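Local coordinates for Phenylalanine/tyrosine ammonia-lyase (Rhodosporidium toruloides, PDB 1Y2M), which catalyses the non-oxidative deamination of L-phenylalanine and L-tyrosine to trans-cinnamic acid and p-coumaric acid, releasing ammonia, at residues B[465-468]-B[469-472]; B[433-436]-B[437-441]. All coordinates share one frame; numbering follows the deposited sequence.

Contact 1 of 2, residues B[465-468]-B[469-472]; sequences YHCK and GLDI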
# COMPACT_ATOMS: atom_id res chain seq x y z
N TYR B 465 16.42 33.19 -0.88
CA TYR B 465 16.11 31.84 -0.39
C TYR B 465 16.25 30.79 -1.52
O TYR B 465 15.58 29.75 -1.50
CB TYR B 465 14.69 31.81 0.17
CG TYR B 465 14.36 33.04 0.95
CD1 TYR B 465 15.11 33.39 2.04
CD2 TYR B 465 13.32 33.89 0.54
CE1 TYR B 465 14.83 34.63 2.75
CE2 TYR B 465 13.04 35.07 1.20
CZ TYR B 465 13.79 35.44 2.30
OH TYR B 465 13.46 36.62 2.94
N HIS B 466 17.14 31.07 -2.45
CA HIS B 466 17.31 30.36 -3.69
C HIS B 466 16.68 29.00 -3.80
O HIS B 466 15.61 28.89 -4.40
CB HIS B 466 18.80 30.30 -4.02
CG HIS B 466 19.11 29.72 -5.39
ND1 HIS B 466 20.40 29.43 -5.78
CD2 HIS B 466 18.31 29.31 -6.41
CE1 HIS B 466 20.39 28.89 -6.99
NE2 HIS B 466 19.14 28.82 -7.40
N CYS B 467 17.30 27.95 -3.20
CA CYS B 467 16.86 26.55 -3.42
C CYS B 467 15.84 26.00 -2.38
O CYS B 467 15.59 24.80 -2.34
CB CYS B 467 18.06 25.63 -3.53
SG CYS B 467 19.04 25.90 -5.02
N LYS B 468 15.29 26.87 -1.53
CA LYS B 468 14.32 26.45 -0.49
C LYS B 468 13.07 25.79 -1.11
O LYS B 468 12.54 24.78 -0.61
CB LYS B 468 13.92 27.64 0.39
CG LYS B 468 12.97 27.28 1.48
CD LYS B 468 12.52 28.49 2.25
CE LYS B 468 13.60 29.07 3.13
NZ LYS B 468 13.87 28.22 4.30
N GLY B 469 12.57 26.38 -2.21
CA GLY B 469 11.42 25.83 -2.86
C GLY B 469 11.73 24.48 -3.42
O GLY B 469 10.91 23.56 -3.42
N LEU B 470 12.93 24.34 -3.96
CA LEU B 470 13.37 23.05 -4.50
C LEU B 470 13.54 21.96 -3.43
O LEU B 470 13.27 20.80 -3.65
CB LEU B 470 14.59 23.20 -5.39
CG LEU B 470 14.43 23.92 -6.71
CD1 LEU B 470 15.81 24.07 -7.41
CD2 LEU B 470 13.44 23.22 -7.61
N ASP B 471 13.97 22.36 -2.23
CA ASP B 471 14.02 21.43 -1.10
C ASP B 471 12.63 20.86 -0.87
O ASP B 471 12.43 19.67 -0.73
CB ASP B 471 14.49 22.22 0.15
CG ASP B 471 15.04 21.33 1.25
OD1 ASP B 471 15.47 20.17 1.00
OD2 ASP B 471 15.12 21.86 2.40
N ILE B 472 11.64 21.75 -0.86
CA ILE B 472 10.24 21.36 -0.67
C ILE B 472 9.76 20.51 -1.86
O ILE B 472 9.08 19.49 -1.64
CB ILE B 472 9.36 22.62 -0.50
CG1 ILE B 472 9.72 23.34 0.81
CG2 ILE B 472 7.87 22.27 -0.53
CD1 ILE B 472 9.29 24.85 0.83
O HOH W 1 13.81 27.00 -4.87
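Cys467 and Asp471 form the first turn of helix 468-484: Asp471 N donates to Cys467 O at 2.9 Å, and one residue on Ile472 N bonds Lys468 O at 3.2 Å. Cys467 is the N-cap residue. A water bridges the loop residue His466 and the helical Leu470. It donates to His466 O and accepts from Leu470 N, 2.9 Å away, and so stands between the two groups that an i to i+4 bond would join.

Cys467 SG sits over the centre of the His466 ring, 3.6 Å above its plane. SG also comes within a loose 4.4 Å of Leu470 CD1. Ile472 folds back along the helix: with CG1 beside its own backbone N (chi1 -66°), CD1 reaches 3.6 Å from Lys468 O. The Lys468 chain leaves straight from the backbone, then bends twice near its end. Its NZ makes a salt bridge to Glu496 of the second subunit; both residues bind (E)-cinnamate. Asp471 OD1 turns instead to Thr441.

Helix 506-560 borders the turn through Cys530 on Cys467 and Tyr529 on Leu470. The His466 ring is fixed at both nitrogens, by Tyr529 OH and Leu456 O. Helix 691-703 adds Ile691 and Val695 against Leu470, while the second subunit packs on Tyr465 and Lys468.

Contact 2 of 2, residues B[433-436]-B[437-441]; sequences GKLN and FTQLT
The Phe437 ring has Lys434 O at its edge, near the ring plane, and Thr441 CG2 over one face, 4.0 Å above the plane and offset toward the rim. CG of Phe437 lies opposite its backbone N (chi1 164°), which carries the ring off the side of the helix toward Ala474, Ala475 and Thr478 of helix 468-484. The other flat groups are the amides of Asn436 and Gln439. These side chains run side by side, yet their planes are 84° apart. Asn436 ND2 reaches Gln439 OE1 at 3.0 Å in a weak bond. The stronger polar partners lie elsewhere: Ser293 for Asn436 OD1, Thr297 and Pro364 O for Gln439 NE2. That same NE2 also rests 3.7 Å from Leu435 CG.

Thr438 OG1 donates to Leu435 O at 2.8 Å. Its chi1 of 63° turns the hydroxyl back over the preceding turn. Leu435 O also takes the Gln439 N-H at 2.9 Å, so two donors grip one carbonyl. Thr438 CG2 packs 3.9 Å from Lys434 CE, the two side chains crossing at about a right angle. A valine in place of this threonine would probably leave Leu435 O without its hydroxyl donor, with the Gln439 N-H as the remaining one of the two.

Lys434 NZ bonds Gln493 of the second subunit and Val492 O of the third. This is regular alpha-helix, with i to i+4 bonds from Gly433 O through Asn436 O, in the buried helical core of a PAL/histidase tetramer.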
# COMPACT_ATOMS: atom_id res chain seq x y z
N GLY B 433 14.96 7.50 -5.37
CA GLY B 433 14.43 8.82 -5.00
C GLY B 433 14.69 9.16 -3.51
O GLY B 433 15.15 10.27 -3.19
N LYS B 434 14.40 8.26 -2.59
CA LYS B 434 14.67 8.53 -1.19
C LYS B 434 16.15 8.84 -0.96
O LYS B 434 16.47 9.80 -0.28
CB LYS B 434 14.19 7.35 -0.34
CG LYS B 434 14.42 7.58 1.12
CD LYS B 434 13.57 8.69 1.73
CE LYS B 434 13.81 8.75 3.24
NZ LYS B 434 12.88 9.65 4.06
N LEU B 435 17.06 8.10 -1.58
CA LEU B 435 18.49 8.39 -1.44
C LEU B 435 18.86 9.79 -1.89
O LEU B 435 19.46 10.58 -1.14
CB LEU B 435 19.30 7.39 -2.26
CG LEU B 435 20.83 7.53 -2.03
CD1 LEU B 435 21.18 7.23 -0.51
CD2 LEU B 435 21.60 6.65 -2.95
N ASN B 436 18.53 10.09 -3.13
CA ASN B 436 18.94 11.38 -3.66
C ASN B 436 18.19 12.50 -2.92
O ASN B 436 18.75 13.58 -2.71
CB ASN B 436 18.74 11.45 -5.18
CG ASN B 436 19.67 10.47 -5.90
OD1 ASN B 436 19.23 9.51 -6.45
ND2 ASN B 436 20.99 10.72 -5.85
N PHE B 437 16.95 12.30 -2.52
CA PHE B 437 16.27 13.36 -1.73
C PHE B 437 17.11 13.61 -0.45
O PHE B 437 17.33 14.73 -0.03
CB PHE B 437 14.90 12.88 -1.30
CG PHE B 437 14.29 13.71 -0.20
CD1 PHE B 437 13.92 15.02 -0.42
CD2 PHE B 437 14.14 13.18 1.04
CE1 PHE B 437 13.40 15.79 0.60
CE2 PHE B 437 13.64 13.95 2.09
CZ PHE B 437 13.26 15.26 1.85
N THR B 438 17.48 12.54 0.25
CA THR B 438 18.20 12.71 1.52
C THR B 438 19.55 13.35 1.32
O THR B 438 20.00 14.20 2.15
CB THR B 438 18.41 11.41 2.35
OG1 THR B 438 19.23 10.46 1.64
CG2 THR B 438 17.08 10.78 2.67
N GLN B 439 20.19 13.04 0.20
CA GLN B 439 21.48 13.76 -0.15
C GLN B 439 21.24 15.25 -0.37
O GLN B 439 21.99 16.10 0.15
CB GLN B 439 22.12 13.18 -1.42
CG GLN B 439 22.61 11.77 -1.29
CD GLN B 439 23.01 11.16 -2.60
OE1 GLN B 439 22.78 11.77 -3.66
NE2 GLN B 439 23.59 9.94 -2.57
N LEU B 440 20.23 15.56 -1.17
CA LEU B 440 19.94 16.93 -1.55
C LEU B 440 19.50 17.71 -0.31
O LEU B 440 19.99 18.79 -0.08
CB LEU B 440 18.83 16.95 -2.58
CG LEU B 440 18.30 18.35 -2.94
CD1 LEU B 440 19.39 19.19 -3.52
CD2 LEU B 440 17.19 18.25 -3.99
N THR B 441 18.62 17.16 0.53
CA THR B 441 18.06 17.96 1.62
C THR B 441 19.12 18.23 2.70
O THR B 441 19.11 19.26 3.37
CB THR B 441 16.75 17.37 2.11
OG1 THR B 441 16.01 18.40 2.82
CG2 THR B 441 16.98 16.16 2.96

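Contact 2 lies near the end of helix 416-443, and contact 1 opens helix 468-484, the next helix in the chain. Their centres are 14 Å apart. The two helices meet where Asp471 OD1 and Thr441 OG1 approach to 2.6 Å, a probable hydrogen bond. Phe437 CE1 also packs 4.2 Å from Asp471 O. Contact 1 holds the cinnamate-binding Lys468 itself. Contact 2 stands further back: the side chain of Leu440 is about 11 Å from that of Lys468, and that of Leu435 about 9 Å from that of Arg366, which probably binds cinnamate. Both contacts touch the second subunit, which supplies Glu496 to one and Gln493 to the other.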